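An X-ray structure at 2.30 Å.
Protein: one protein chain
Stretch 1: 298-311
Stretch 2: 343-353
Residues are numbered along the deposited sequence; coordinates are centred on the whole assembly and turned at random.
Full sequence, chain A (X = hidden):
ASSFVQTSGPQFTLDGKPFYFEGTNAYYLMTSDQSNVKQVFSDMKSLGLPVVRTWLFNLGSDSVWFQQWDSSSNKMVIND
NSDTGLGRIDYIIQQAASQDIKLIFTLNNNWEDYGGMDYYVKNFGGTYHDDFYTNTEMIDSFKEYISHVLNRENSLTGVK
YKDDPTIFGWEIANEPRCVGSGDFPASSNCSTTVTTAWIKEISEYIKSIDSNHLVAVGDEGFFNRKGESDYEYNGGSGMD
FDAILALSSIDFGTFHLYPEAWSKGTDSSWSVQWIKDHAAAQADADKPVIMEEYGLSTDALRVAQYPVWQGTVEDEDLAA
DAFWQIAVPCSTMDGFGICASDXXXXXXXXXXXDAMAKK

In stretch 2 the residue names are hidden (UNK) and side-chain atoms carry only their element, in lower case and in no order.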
# COMPACT_ATOMS: atom_id res chain seq x y z
N THR A 298 1.25 -5.83 20.33
CA THR A 298 0.48 -5.66 21.56
C THR A 298 0.18 -4.21 21.85
O THR A 298 0.92 -3.31 21.46
CB THR A 298 1.17 -6.30 22.80
OG1 THR A 298 2.47 -5.72 22.98
CG2 THR A 298 1.30 -7.80 22.64
N ASP A 299 -0.93 -4.01 22.56
CA ASP A 299 -1.33 -2.69 23.03
C ASP A 299 -0.16 -2.04 23.75
O ASP A 299 0.24 -0.92 23.42
CB ASP A 299 -2.53 -2.84 23.97
CG ASP A 299 -2.89 -1.55 24.66
OD1 ASP A 299 -3.51 -0.68 24.01
OD2 ASP A 299 -2.55 -1.40 25.86
N ALA A 300 0.40 -2.77 24.71
CA ALA A 300 1.51 -2.29 25.53
C ALA A 300 2.76 -1.93 24.72
O ALA A 300 3.43 -0.96 25.05
CB ALA A 300 1.83 -3.32 26.61
N LEU A 301 3.08 -2.69 23.67
CA LEU A 301 4.19 -2.32 22.78
C LEU A 301 3.88 -1.04 22.01
O LEU A 301 4.74 -0.19 21.83
CB LEU A 301 4.52 -3.44 21.79
CG LEU A 301 5.33 -4.64 22.30
CD1 LEU A 301 5.57 -5.61 21.16
CD2 LEU A 301 6.66 -4.23 22.93
N ARG A 302 2.63 -0.92 21.58
CA ARG A 302 2.19 0.25 20.84
C ARG A 302 2.18 1.53 21.70
O ARG A 302 2.70 2.56 21.27
CB ARG A 302 0.85 -0.01 20.18
CG ARG A 302 0.90 -1.15 19.16
CD ARG A 302 -0.37 -1.26 18.33
NE ARG A 302 -1.54 -1.68 19.11
CZ ARG A 302 -1.99 -2.92 19.20
NH1 ARG A 302 -1.39 -3.92 18.55
NH2 ARG A 302 -3.07 -3.18 19.92
N VAL A 303 1.65 1.47 22.92
CA VAL A 303 1.69 2.65 23.82
C VAL A 303 3.13 3.06 24.17
O VAL A 303 3.40 4.22 24.48
CB VAL A 303 0.82 2.50 25.09
CG1 VAL A 303 -0.61 2.17 24.74
CG2 VAL A 303 1.38 1.46 26.06
N ALA A 304 4.05 2.09 24.07
CA ALA A 304 5.47 2.31 24.34
C ALA A 304 6.21 2.97 23.18
O ALA A 304 6.97 3.92 23.39
CB ALA A 304 6.15 0.99 24.69
N GLN A 305 6.00 2.46 21.97
CA GLN A 305 6.86 2.84 20.83
C GLN A 305 6.23 3.74 19.76
O GLN A 305 6.93 4.52 19.12
CB GLN A 305 7.49 1.59 20.20
CG GLN A 305 8.28 0.71 21.17
CD GLN A 305 9.52 1.37 21.76
OE1 GLN A 305 10.04 0.91 22.77
NE2 GLN A 305 10.00 2.44 21.14
N TYR A 306 4.91 3.66 19.58
CA TYR A 306 4.21 4.55 18.66
C TYR A 306 4.51 6.05 18.91
O TYR A 306 4.87 6.75 17.98
CB TYR A 306 2.70 4.27 18.65
CG TYR A 306 2.28 3.06 17.83
CD1 TYR A 306 0.97 2.94 17.35
CD2 TYR A 306 3.18 2.04 17.52
CE1 TYR A 306 0.58 1.84 16.60
CE2 TYR A 306 2.79 0.94 16.78
CZ TYR A 306 1.49 0.85 16.32
OH TYR A 306 1.11 -0.25 15.58
N PRO A 307 4.39 6.53 20.18
CA PRO A 307 4.73 7.94 20.40
C PRO A 307 6.16 8.28 20.01
O PRO A 307 6.43 9.38 19.50
CB PRO A 307 4.52 8.12 21.91
CG PRO A 307 3.51 7.10 22.27
CD PRO A 307 3.82 5.92 21.39
N VAL A 308 7.07 7.33 20.23
CA VAL A 308 8.47 7.50 19.86
C VAL A 308 8.60 7.60 18.34
O VAL A 308 9.20 8.55 17.83
CB VAL A 308 9.36 6.35 20.41
CG1 VAL A 308 10.83 6.60 20.09
CG2 VAL A 308 9.16 6.21 21.92
N TRP A 309 8.01 6.63 17.64
CA TRP A 309 8.09 6.55 16.17
C TRP A 309 7.43 7.73 15.52
O TRP A 309 7.91 8.25 14.51
CB TRP A 309 7.41 5.30 15.64
CG TRP A 309 8.03 3.98 16.04
CD1 TRP A 309 9.20 3.74 16.75
CD2 TRP A 309 7.53 2.64 15.69
NE1 TRP A 309 9.44 2.40 16.89
CE2 TRP A 309 8.47 1.68 16.27
CE3 TRP A 309 6.42 2.16 14.98
CZ2 TRP A 309 8.30 0.31 16.14
CZ3 TRP A 309 6.26 0.78 14.86
CH2 TRP A 309 7.18 -0.12 15.42
N GLN A 310 6.30 8.15 16.09
CA GLN A 310 5.51 9.24 15.54
C GLN A 310 6.23 10.58 15.73
O GLN A 310 6.29 11.40 14.80
CB GLN A 310 4.09 9.22 16.13
CG GLN A 310 3.24 8.08 15.55
CD GLN A 310 1.93 7.84 16.28
OE1 GLN A 310 1.63 8.47 17.30
NE2 GLN A 310 1.13 6.91 15.76
N GLY A 311 6.80 10.79 16.93
CA GLY A 311 7.68 11.92 17.21
C GLY A 311 8.88 12.01 16.29
O GLY A 311 9.32 13.11 15.94
N UNK A 343 -9.54 3.04 24.52
CA UNK A 343 -9.39 4.12 25.50
C UNK A 343 -8.11 4.94 25.29
O UNK A 343 -8.12 6.16 25.44
c UNK A 343 -9.39 3.55 26.92
n UNK A 343 -11.79 3.25 26.71
c UNK A 343 -10.66 2.78 27.24
o UNK A 343 -10.62 1.78 27.95
N UNK A 344 -7.03 4.25 24.95
CA UNK A 344 -5.73 4.89 24.73
C UNK A 344 -5.50 5.26 23.25
O UNK A 344 -4.36 5.26 22.77
c UNK A 344 -4.59 4.00 25.26
o UNK A 344 -5.49 2.28 23.84
o UNK A 344 -3.88 1.72 25.23
c UNK A 344 -4.66 2.56 24.73
N UNK A 345 -6.59 5.58 22.56
CA UNK A 345 -6.56 5.97 21.15
C UNK A 345 -5.81 7.28 20.89
O UNK A 345 -5.18 7.45 19.85
c UNK A 345 -8.83 7.14 21.16
c UNK A 345 -7.96 6.01 19.03
c UNK A 345 -7.24 4.81 18.44
c UNK A 345 -7.99 6.00 20.56
N UNK A 346 -5.86 8.20 21.86
CA UNK A 346 -5.18 9.48 21.75
C UNK A 346 -3.68 9.31 21.60
O UNK A 346 -3.05 9.96 20.77
c UNK A 346 -5.50 10.36 22.96
N UNK A 347 -3.09 8.43 22.41
CA UNK A 347 -1.65 8.28 22.42
C UNK A 347 -1.12 7.25 21.40
O UNK A 347 0.07 7.26 21.08
o UNK A 347 -1.67 6.89 24.42
c UNK A 347 -1.36 9.27 24.72
c UNK A 347 -1.08 8.05 23.84
N UNK A 348 -1.99 6.39 20.89
CA UNK A 348 -1.62 5.46 19.82
C UNK A 348 -1.83 6.06 18.43
O UNK A 348 -1.10 5.75 17.48
c UNK A 348 -2.38 4.12 19.91
c UNK A 348 -1.99 3.34 21.15
o UNK A 348 -3.79 4.36 19.95
N UNK A 349 -2.84 6.93 18.30
CA UNK A 349 -3.31 7.36 16.98
C UNK A 349 -3.63 8.85 16.91
O UNK A 349 -3.20 9.53 15.98
c UNK A 349 -4.57 6.57 16.57
c UNK A 349 -5.20 7.17 15.31
c UNK A 349 -4.25 5.10 16.34
N UNK A 350 -4.37 9.34 17.91
CA UNK A 350 -5.01 10.65 17.84
C UNK A 350 -4.06 11.85 17.95
O UNK A 350 -4.10 12.75 17.11
c UNK A 350 -6.42 12.15 19.38
o UNK A 350 -7.40 10.36 18.11
c UNK A 350 -6.22 10.74 18.81
N UNK A 351 -3.22 11.85 18.99
CA UNK A 351 -2.25 12.92 19.18
C UNK A 351 -1.46 13.22 17.92
O UNK A 351 -1.27 14.38 17.57
c UNK A 351 -1.97 12.77 21.70
n UNK A 351 -1.24 12.42 22.76
o UNK A 351 -3.13 13.19 21.80
c UNK A 351 -1.31 12.60 20.34
N UNK A 352 -1.04 12.16 17.24
CA UNK A 352 -0.22 12.29 16.04
C UNK A 352 -0.99 12.74 14.84
O UNK A 352 -0.47 13.50 14.02
c UNK A 352 1.42 11.04 14.56
c UNK A 352 0.49 10.98 15.75
n UNK A 352 2.51 10.73 12.66
c UNK A 352 3.12 11.71 13.34
n UNK A 352 2.46 11.90 14.50
c UNK A 352 1.46 10.29 13.39
N UNK A 353 -2.23 12.26 14.71
CA UNK A 353 -3.08 12.63 13.57
C UNK A 353 -3.29 14.14 13.52
O UNK A 353 -3.13 14.75 12.46
c UNK A 353 -4.41 11.89 13.64
O HOH W 1 -0.91 9.78 18.46

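Position 343 carries two side-chain carbons, the second holding one oxygen and one nitrogen, a short amide. It stays out of reach of stretch 1 and plays no part in the contact; it is Asn 343.

Position 344 also has two carbons, but the second ends in two oxygens, a carboxylic acid group. The CA-to-CB bond points toward stretch 1, and one of the oxygens at 344 lies 2.7 Å from Asp 299 OD1 and 3.3 Å from Val 303 CG1. This is Asp 344. So close a pair of acid oxygens suggests that one of the two groups is protonated; which one is open.

Position 345 has four carbons, forked at the first, with one arm two carbons long, which gives Ile 345. Position 346 has a single carbon and is Ala 346. Neither side chain reaches stretch 1.

At 347 one carbon bears an oxygen and a carbon. This side chain does not come within contact distance; the backbone does the touching, with the O of 347 3.6 Å from Pro 307 CG. The fork is that of a threonine, Thr 347.

The atoms of 348 repeat that pattern, now buried against stretch 1. The methyl carbon at 348 packs 4.0 Å from Val 303 CG1 and 4.5 Å from Arg 302 CB, while the O of 348 lies 3.5 Å from Tyr 306 CD1, near the plane of the ring at its edge. This is Thr 348.

Three carbons at 349, one bearing the other two, follow a CA-to-CB bond that points away from stretch 1: Val 349. At 350 a carbon again bears one oxygen and one carbon, also directed away: Thr 350.

Position 351 has two carbons, the second with an oxygen and a nitrogen. Its CA-to-CB bond points toward stretch 1, but the side chain does not reach it; this is Asn 351.

Position 352 has one carbon leading to a five-membered ring of three carbons and two nitrogens. Gln 310 CB sits over one face, 3.6 Å from the centroid of the ring at 352, a CH-pi contact, and Gln 310 OE1 is 3.2 Å from the CB of 352. Both ring nitrogens are hydrogen-bonded elsewhere in the structure. The ring is the imidazole of His 352.

The single carbon at 353, pointing away, is Ala 353.

The contact joins two helices running nearly parallel, at 18°, with axes 8.7 Å apart at closest approach. The helices come close at Val 303 and Thr 348, whose CA atoms are 5.9 Å apart. Further along, Gln 310 acts as the clamp. Its NE2 donates to Thr 348 O at 3.0 Å, a carbonyl within the wider pi-type turn at 346-350. Water 1 extends the link, donating to Gln 310 OE1 at 3.1 Å and to Ala 346 O at 3.2 Å, and accepting from His 352 N at 2.7 Å. The rule to read here is that one amide can serve helix backbone directly and through water while its aliphatic stem covers a ring.

Stretch 2 343-353: NDIATTVTNHA
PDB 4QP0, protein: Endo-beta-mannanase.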